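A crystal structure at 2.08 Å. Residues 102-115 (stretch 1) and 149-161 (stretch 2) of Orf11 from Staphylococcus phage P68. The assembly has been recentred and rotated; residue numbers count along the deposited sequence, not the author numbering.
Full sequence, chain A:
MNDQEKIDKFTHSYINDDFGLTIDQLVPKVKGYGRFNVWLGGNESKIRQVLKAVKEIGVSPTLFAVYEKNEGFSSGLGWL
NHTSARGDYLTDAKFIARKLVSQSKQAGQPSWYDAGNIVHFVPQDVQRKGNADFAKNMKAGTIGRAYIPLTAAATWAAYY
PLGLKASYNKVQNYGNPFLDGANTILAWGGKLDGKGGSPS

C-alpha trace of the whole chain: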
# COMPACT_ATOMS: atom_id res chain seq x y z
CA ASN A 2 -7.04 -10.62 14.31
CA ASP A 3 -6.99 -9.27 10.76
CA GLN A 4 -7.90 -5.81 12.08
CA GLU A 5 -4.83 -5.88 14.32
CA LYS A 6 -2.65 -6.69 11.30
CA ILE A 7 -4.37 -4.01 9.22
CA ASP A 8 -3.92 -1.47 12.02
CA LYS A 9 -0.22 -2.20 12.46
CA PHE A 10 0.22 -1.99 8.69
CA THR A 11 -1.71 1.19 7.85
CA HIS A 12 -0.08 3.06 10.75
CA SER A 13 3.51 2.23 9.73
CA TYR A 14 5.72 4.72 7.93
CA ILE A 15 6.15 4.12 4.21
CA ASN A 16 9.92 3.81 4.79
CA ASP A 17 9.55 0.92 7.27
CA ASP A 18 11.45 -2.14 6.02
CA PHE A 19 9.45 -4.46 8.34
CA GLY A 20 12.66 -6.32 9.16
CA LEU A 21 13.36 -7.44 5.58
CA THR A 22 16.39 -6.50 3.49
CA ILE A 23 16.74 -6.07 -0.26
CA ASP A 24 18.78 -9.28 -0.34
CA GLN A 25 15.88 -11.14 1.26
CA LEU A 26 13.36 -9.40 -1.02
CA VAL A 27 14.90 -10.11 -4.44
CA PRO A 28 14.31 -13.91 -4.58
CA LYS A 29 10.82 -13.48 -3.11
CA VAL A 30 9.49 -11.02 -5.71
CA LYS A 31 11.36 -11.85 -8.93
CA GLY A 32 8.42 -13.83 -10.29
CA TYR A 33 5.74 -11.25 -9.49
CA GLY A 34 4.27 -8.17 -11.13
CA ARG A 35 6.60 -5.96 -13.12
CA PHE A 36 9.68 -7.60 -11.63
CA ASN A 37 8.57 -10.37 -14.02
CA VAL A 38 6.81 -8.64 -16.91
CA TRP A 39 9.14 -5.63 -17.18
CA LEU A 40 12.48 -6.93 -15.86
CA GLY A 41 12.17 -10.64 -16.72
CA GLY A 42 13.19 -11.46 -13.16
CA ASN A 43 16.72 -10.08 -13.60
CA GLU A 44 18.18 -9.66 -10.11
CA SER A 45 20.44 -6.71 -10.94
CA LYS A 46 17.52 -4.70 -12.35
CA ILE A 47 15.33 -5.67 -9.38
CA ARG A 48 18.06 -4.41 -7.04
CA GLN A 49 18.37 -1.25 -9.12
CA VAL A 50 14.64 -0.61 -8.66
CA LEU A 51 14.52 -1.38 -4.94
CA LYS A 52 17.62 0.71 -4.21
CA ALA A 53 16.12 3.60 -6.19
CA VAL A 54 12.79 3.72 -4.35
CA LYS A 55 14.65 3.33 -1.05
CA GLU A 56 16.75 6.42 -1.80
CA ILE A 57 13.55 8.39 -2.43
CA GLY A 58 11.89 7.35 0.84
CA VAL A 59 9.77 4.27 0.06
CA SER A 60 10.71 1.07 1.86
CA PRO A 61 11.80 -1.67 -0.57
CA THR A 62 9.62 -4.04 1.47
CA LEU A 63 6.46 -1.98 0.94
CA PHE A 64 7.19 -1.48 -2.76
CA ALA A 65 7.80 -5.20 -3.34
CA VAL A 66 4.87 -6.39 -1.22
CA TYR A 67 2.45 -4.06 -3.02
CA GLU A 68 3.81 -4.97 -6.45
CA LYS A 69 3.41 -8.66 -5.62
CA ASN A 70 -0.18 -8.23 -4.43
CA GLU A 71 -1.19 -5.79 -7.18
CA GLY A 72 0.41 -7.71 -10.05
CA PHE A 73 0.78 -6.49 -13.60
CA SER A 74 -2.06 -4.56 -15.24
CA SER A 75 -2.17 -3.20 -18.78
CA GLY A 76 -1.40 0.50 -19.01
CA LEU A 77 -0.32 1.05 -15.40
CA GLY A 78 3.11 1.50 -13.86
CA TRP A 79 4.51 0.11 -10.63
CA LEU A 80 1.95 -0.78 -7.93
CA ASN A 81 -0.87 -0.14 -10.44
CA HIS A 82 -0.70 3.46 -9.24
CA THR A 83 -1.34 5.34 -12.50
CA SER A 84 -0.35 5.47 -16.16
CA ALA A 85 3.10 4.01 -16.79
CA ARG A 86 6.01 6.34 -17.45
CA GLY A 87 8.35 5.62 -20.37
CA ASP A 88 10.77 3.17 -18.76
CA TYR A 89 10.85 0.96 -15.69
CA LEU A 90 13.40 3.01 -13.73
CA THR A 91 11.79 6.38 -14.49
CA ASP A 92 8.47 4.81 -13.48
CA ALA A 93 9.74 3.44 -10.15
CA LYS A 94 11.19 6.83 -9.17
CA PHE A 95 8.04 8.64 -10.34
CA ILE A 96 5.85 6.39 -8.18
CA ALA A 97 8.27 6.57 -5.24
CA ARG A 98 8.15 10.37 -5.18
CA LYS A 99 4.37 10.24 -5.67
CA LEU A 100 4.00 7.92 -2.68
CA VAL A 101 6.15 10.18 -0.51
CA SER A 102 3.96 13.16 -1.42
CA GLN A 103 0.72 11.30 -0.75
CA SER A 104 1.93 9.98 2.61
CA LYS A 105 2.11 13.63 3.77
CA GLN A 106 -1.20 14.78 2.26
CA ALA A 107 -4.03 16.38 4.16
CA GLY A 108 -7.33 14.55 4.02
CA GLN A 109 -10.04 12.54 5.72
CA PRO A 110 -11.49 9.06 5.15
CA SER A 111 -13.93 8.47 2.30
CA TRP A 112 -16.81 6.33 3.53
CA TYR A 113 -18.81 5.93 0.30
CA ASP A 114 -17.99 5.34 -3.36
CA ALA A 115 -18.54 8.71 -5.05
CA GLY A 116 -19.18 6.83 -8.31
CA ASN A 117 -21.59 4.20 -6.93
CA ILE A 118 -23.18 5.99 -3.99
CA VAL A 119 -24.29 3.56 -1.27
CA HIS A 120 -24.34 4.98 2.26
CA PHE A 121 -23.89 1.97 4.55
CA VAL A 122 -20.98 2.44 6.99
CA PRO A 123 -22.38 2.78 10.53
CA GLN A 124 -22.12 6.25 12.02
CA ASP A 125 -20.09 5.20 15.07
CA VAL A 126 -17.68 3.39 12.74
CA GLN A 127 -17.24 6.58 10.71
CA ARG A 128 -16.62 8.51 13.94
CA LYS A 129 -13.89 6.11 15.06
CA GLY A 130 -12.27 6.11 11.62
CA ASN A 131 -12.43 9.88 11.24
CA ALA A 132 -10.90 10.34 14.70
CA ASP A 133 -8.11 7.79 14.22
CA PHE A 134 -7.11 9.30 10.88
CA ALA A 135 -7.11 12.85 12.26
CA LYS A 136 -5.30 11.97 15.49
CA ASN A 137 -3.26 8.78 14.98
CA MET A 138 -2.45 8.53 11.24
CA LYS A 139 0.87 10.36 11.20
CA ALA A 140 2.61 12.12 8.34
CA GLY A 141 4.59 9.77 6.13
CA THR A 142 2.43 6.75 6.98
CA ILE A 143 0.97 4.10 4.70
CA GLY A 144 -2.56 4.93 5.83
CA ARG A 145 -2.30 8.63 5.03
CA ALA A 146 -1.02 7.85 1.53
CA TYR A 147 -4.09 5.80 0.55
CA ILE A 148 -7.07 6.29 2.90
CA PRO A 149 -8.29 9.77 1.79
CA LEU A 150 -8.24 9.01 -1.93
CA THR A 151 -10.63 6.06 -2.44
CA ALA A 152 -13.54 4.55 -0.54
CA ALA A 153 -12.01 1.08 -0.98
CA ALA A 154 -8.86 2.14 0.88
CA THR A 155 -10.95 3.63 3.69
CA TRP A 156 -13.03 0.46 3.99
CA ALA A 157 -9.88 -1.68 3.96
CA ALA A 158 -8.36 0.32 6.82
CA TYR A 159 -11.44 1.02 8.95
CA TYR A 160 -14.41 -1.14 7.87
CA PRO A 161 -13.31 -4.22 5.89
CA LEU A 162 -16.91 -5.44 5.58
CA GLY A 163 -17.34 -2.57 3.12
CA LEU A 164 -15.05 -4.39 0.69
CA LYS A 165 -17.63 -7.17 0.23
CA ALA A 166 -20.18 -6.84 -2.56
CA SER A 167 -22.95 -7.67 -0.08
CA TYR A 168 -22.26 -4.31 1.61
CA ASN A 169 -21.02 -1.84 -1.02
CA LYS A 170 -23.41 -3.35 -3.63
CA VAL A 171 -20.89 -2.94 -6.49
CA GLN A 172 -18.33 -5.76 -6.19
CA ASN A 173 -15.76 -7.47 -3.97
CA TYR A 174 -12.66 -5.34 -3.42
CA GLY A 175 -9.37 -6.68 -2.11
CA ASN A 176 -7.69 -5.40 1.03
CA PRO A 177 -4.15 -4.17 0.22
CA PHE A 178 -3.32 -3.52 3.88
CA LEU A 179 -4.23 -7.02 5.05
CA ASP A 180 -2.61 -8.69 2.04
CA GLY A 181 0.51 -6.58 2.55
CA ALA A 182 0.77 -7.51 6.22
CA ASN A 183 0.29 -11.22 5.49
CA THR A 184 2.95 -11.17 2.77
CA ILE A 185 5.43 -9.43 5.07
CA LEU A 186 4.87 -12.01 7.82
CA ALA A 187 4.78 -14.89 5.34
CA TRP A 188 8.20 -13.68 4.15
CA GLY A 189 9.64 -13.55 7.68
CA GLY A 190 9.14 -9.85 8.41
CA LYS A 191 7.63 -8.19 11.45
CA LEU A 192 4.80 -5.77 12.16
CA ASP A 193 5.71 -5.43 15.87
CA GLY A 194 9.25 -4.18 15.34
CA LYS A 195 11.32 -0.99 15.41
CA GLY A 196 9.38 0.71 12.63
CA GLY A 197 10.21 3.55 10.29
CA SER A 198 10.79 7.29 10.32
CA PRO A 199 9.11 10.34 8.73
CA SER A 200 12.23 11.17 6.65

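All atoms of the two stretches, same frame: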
# COMPACT_ATOMS: atom_id res chain seq x y z
N SER A 102 4.89 12.04 -1.47
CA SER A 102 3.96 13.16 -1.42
C SER A 102 2.66 12.76 -0.75
O SER A 102 2.23 13.38 0.22
CB SER A 102 3.69 13.70 -2.82
OG SER A 102 4.87 14.21 -3.41
N GLN A 103 2.03 11.69 -1.24
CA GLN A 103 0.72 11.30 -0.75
C GLN A 103 0.75 10.96 0.73
O GLN A 103 -0.19 11.27 1.47
CB GLN A 103 0.17 10.13 -1.57
CG GLN A 103 -0.13 10.51 -3.02
CD GLN A 103 -0.71 9.37 -3.84
OE1 GLN A 103 -1.05 8.31 -3.30
NE2 GLN A 103 -0.82 9.58 -5.14
N SER A 104 1.84 10.34 1.20
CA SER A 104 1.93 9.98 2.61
C SER A 104 1.93 11.19 3.53
O SER A 104 1.71 11.04 4.74
CB SER A 104 3.20 9.15 2.88
OG SER A 104 4.34 9.98 2.97
N LYS A 105 2.15 12.40 2.99
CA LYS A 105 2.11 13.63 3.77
C LYS A 105 0.89 14.49 3.45
O LYS A 105 0.85 15.66 3.86
CB LYS A 105 3.38 14.45 3.55
CG LYS A 105 4.68 13.67 3.61
CD LYS A 105 5.85 14.60 3.34
CE LYS A 105 7.06 13.86 2.79
NZ LYS A 105 8.12 14.80 2.34
N GLN A 106 -0.08 13.96 2.72
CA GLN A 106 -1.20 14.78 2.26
C GLN A 106 -2.20 15.02 3.39
O GLN A 106 -2.37 14.19 4.30
CB GLN A 106 -1.91 14.11 1.08
CG GLN A 106 -2.66 12.84 1.46
CD GLN A 106 -3.11 12.04 0.25
OE1 GLN A 106 -3.31 12.60 -0.83
NE2 GLN A 106 -3.26 10.73 0.43
N ALA A 107 -2.85 16.18 3.34
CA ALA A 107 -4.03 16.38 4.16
C ALA A 107 -5.17 15.52 3.63
O ALA A 107 -5.16 15.07 2.48
CB ALA A 107 -4.43 17.86 4.16
N GLY A 108 -6.16 15.28 4.47
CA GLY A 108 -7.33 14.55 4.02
C GLY A 108 -8.14 14.00 5.18
O GLY A 108 -7.88 14.29 6.34
N GLN A 109 -9.14 13.22 4.80
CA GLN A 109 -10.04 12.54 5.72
C GLN A 109 -10.55 11.29 5.03
O GLN A 109 -10.51 11.21 3.80
CB GLN A 109 -11.21 13.45 6.14
CG GLN A 109 -12.19 13.75 5.01
CD GLN A 109 -13.14 14.89 5.34
OE1 GLN A 109 -12.79 15.81 6.08
NE2 GLN A 109 -14.36 14.84 4.79
N PRO A 110 -11.04 10.31 5.78
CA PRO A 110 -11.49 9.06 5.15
C PRO A 110 -12.70 9.30 4.26
O PRO A 110 -13.46 10.26 4.43
CB PRO A 110 -11.84 8.16 6.34
CG PRO A 110 -11.05 8.73 7.50
CD PRO A 110 -11.06 10.22 7.25
N SER A 111 -12.85 8.41 3.28
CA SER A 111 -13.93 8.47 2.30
C SER A 111 -14.81 7.24 2.50
O SER A 111 -14.41 6.12 2.16
CB SER A 111 -13.36 8.51 0.88
OG SER A 111 -14.35 8.18 -0.07
N TRP A 112 -16.00 7.45 3.06
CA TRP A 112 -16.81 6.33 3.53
C TRP A 112 -17.77 5.78 2.49
O TRP A 112 -18.34 4.70 2.71
CB TRP A 112 -17.58 6.75 4.79
CG TRP A 112 -16.67 7.10 5.91
CD1 TRP A 112 -16.38 8.35 6.37
CD2 TRP A 112 -15.90 6.19 6.71
NE1 TRP A 112 -15.48 8.28 7.42
CE2 TRP A 112 -15.18 6.96 7.64
CE3 TRP A 112 -15.77 4.80 6.73
CZ2 TRP A 112 -14.33 6.38 8.58
CZ3 TRP A 112 -14.92 4.23 7.67
CH2 TRP A 112 -14.21 5.02 8.58
N TYR A 113 -17.95 6.45 1.35
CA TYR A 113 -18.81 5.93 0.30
C TYR A 113 -18.18 6.16 -1.06
O TYR A 113 -17.39 7.09 -1.25
CB TYR A 113 -20.22 6.55 0.34
CG TYR A 113 -20.28 8.02 -0.03
CD1 TYR A 113 -20.07 9.01 0.92
CD2 TYR A 113 -20.55 8.41 -1.33
CE1 TYR A 113 -20.13 10.35 0.58
CE2 TYR A 113 -20.62 9.75 -1.68
CZ TYR A 113 -20.40 10.71 -0.72
OH TYR A 113 -20.46 12.04 -1.05
N ASP A 114 -18.53 5.30 -2.01
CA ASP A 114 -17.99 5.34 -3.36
C ASP A 114 -18.69 6.46 -4.13
O ASP A 114 -19.85 6.33 -4.52
CB ASP A 114 -18.18 3.99 -4.05
CG ASP A 114 -17.72 3.98 -5.49
OD1 ASP A 114 -17.23 5.02 -5.98
OD2 ASP A 114 -17.84 2.92 -6.14
N ALA A 115 -17.97 7.56 -4.36
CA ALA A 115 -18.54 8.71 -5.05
C ALA A 115 -19.07 8.37 -6.44
O ALA A 115 -19.82 9.17 -7.01
CB ALA A 115 -17.50 9.83 -5.16
N PRO A 149 -7.41 8.67 2.23
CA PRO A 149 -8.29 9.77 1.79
C PRO A 149 -8.78 9.63 0.36
O PRO A 149 -9.83 10.20 0.03
CB PRO A 149 -7.41 11.01 1.94
CG PRO A 149 -6.29 10.60 2.84
CD PRO A 149 -6.07 9.14 2.60
N LEU A 150 -8.09 8.87 -0.49
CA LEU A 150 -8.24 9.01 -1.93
C LEU A 150 -9.30 8.09 -2.54
O LEU A 150 -9.82 8.41 -3.61
CB LEU A 150 -6.90 8.76 -2.62
CG LEU A 150 -5.86 9.83 -2.27
CD1 LEU A 150 -4.51 9.51 -2.87
CD2 LEU A 150 -6.35 11.19 -2.74
N THR A 151 -9.61 6.96 -1.92
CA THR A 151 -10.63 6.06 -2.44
C THR A 151 -11.43 5.48 -1.28
O THR A 151 -10.92 5.32 -0.17
CB THR A 151 -10.02 4.91 -3.26
OG1 THR A 151 -9.23 4.07 -2.40
CG2 THR A 151 -9.14 5.45 -4.38
N ALA A 152 -12.70 5.18 -1.56
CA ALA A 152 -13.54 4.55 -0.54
C ALA A 152 -13.04 3.15 -0.21
O ALA A 152 -13.11 2.71 0.94
CB ALA A 152 -14.99 4.51 -1.01
N ALA A 153 -12.51 2.44 -1.21
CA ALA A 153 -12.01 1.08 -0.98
C ALA A 153 -10.85 1.08 0.01
O ALA A 153 -10.75 0.17 0.84
CB ALA A 153 -11.59 0.44 -2.30
N ALA A 154 -9.97 2.07 -0.07
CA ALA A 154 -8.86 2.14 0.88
C ALA A 154 -9.36 2.46 2.28
O ALA A 154 -8.84 1.93 3.27
CB ALA A 154 -7.84 3.18 0.42
N THR A 155 -10.37 3.33 2.39
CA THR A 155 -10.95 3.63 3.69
C THR A 155 -11.60 2.40 4.29
O THR A 155 -11.40 2.09 5.47
CB THR A 155 -11.96 4.77 3.56
OG1 THR A 155 -11.26 5.99 3.32
CG2 THR A 155 -12.80 4.89 4.84
N TRP A 156 -12.41 1.69 3.50
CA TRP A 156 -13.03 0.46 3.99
C TRP A 156 -11.97 -0.55 4.42
O TRP A 156 -12.11 -1.20 5.47
CB TRP A 156 -13.93 -0.14 2.91
CG TRP A 156 -15.07 0.73 2.51
CD1 TRP A 156 -15.72 1.65 3.30
CD2 TRP A 156 -15.71 0.77 1.23
NE1 TRP A 156 -16.73 2.25 2.58
CE2 TRP A 156 -16.74 1.73 1.31
CE3 TRP A 156 -15.51 0.09 0.03
CZ2 TRP A 156 -17.56 2.03 0.22
CZ3 TRP A 156 -16.33 0.39 -1.05
CH2 TRP A 156 -17.34 1.35 -0.94
N ALA A 157 -10.91 -0.72 3.62
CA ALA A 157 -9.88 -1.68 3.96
C ALA A 157 -9.23 -1.36 5.30
O ALA A 157 -8.92 -2.26 6.08
CB ALA A 157 -8.81 -1.74 2.86
N ALA A 158 -9.03 -0.07 5.59
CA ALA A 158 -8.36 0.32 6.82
C ALA A 158 -9.29 0.30 8.02
O ALA A 158 -8.88 -0.09 9.12
CB ALA A 158 -7.74 1.71 6.66
N TYR A 159 -10.55 0.71 7.84
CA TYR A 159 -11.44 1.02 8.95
C TYR A 159 -12.76 0.26 8.97
O TYR A 159 -13.45 0.32 10.00
CB TYR A 159 -11.76 2.53 8.95
CG TYR A 159 -10.59 3.42 9.31
CD1 TYR A 159 -9.78 3.13 10.41
CD2 TYR A 159 -10.28 4.54 8.55
CE1 TYR A 159 -8.72 3.95 10.75
CE2 TYR A 159 -9.22 5.36 8.87
CZ TYR A 159 -8.45 5.07 9.97
OH TYR A 159 -7.39 5.89 10.29
N TYR A 160 -13.15 -0.41 7.90
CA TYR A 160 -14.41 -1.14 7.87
C TYR A 160 -14.35 -2.20 6.78
O TYR A 160 -15.02 -2.07 5.75
CB TYR A 160 -15.59 -0.19 7.65
CG TYR A 160 -16.95 -0.83 7.84
CD1 TYR A 160 -17.37 -1.24 9.10
CD2 TYR A 160 -17.81 -1.01 6.77
CE1 TYR A 160 -18.62 -1.81 9.28
CE2 TYR A 160 -19.05 -1.59 6.94
CZ TYR A 160 -19.45 -1.99 8.20
OH TYR A 160 -20.69 -2.56 8.37
N PRO A 161 -13.55 -3.25 6.98
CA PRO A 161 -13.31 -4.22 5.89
C PRO A 161 -14.56 -4.89 5.36
O PRO A 161 -14.54 -5.36 4.22
CB PRO A 161 -12.36 -5.24 6.54
CG PRO A 161 -11.66 -4.46 7.61
CD PRO A 161 -12.70 -3.52 8.15
O HOH W 1 -11.72 11.87 1.54

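Stretch 1 leaves a helix at its start and runs as an extended loop past the helix 152-159 of stretch 2, burying 694 Å² in all. The backbones come closest at Pro110 and Pro149 (CA to CA 4.7 Å) and at Ser111 and Ala152 (4.9 Å), so the loop lies against the start of the helix.

Two direct hydrogen bonds join the stretches, each pairing a backbone group with a side chain. Ser111 N donates to Thr155 OG1 at 2.9 Å with an N-H...O angle of 166°, nearly linear. Trp156 NE1 donates to Trp112 O at 2.9 Å and 151°; the carbonyl sits at the indole edge, near its plane, where the N-H points. One loop amide and one loop carbonyl are therefore satisfied by side chains of the helix.

Other carbonyls are served differently. Water 1 donates to both Gln109 O (2.6 Å) and Pro149 O (2.9 Å), bridging the backbones. Gln109 O also receives a CA-H...O contact from Pro149 CA at 3.3 Å, and Ser111 O one from Ala152 CA at 3.2 Å, with angles at H of 139° and 152°. Within stretch 2, Thr151 OG1 caps the helix by accepting from Ala154 N at 3.2 Å. The indole Trp112 NE1 and the hydroxyl Tyr159 OH find partners elsewhere in the structure.

Apolar contacts accompany these bonds. Thr155 CG2 lies 3.7 Å from the centroid of the six-membered ring of Trp112, 18° off the normal, a CH-pi contact over one face; the same threonine therefore uses its hydroxyl for Ser111 and its methyl for Trp112. Trp112 CH2 reaches Tyr159 CB at 3.5 Å, and Pro110 CG approaches Tyr159 CE2 at 4.1 Å. At Gly108, an ideal CB would fall 2.7 Å from Pro149 CB, a clash, and the backbone angles alone already call for glycine.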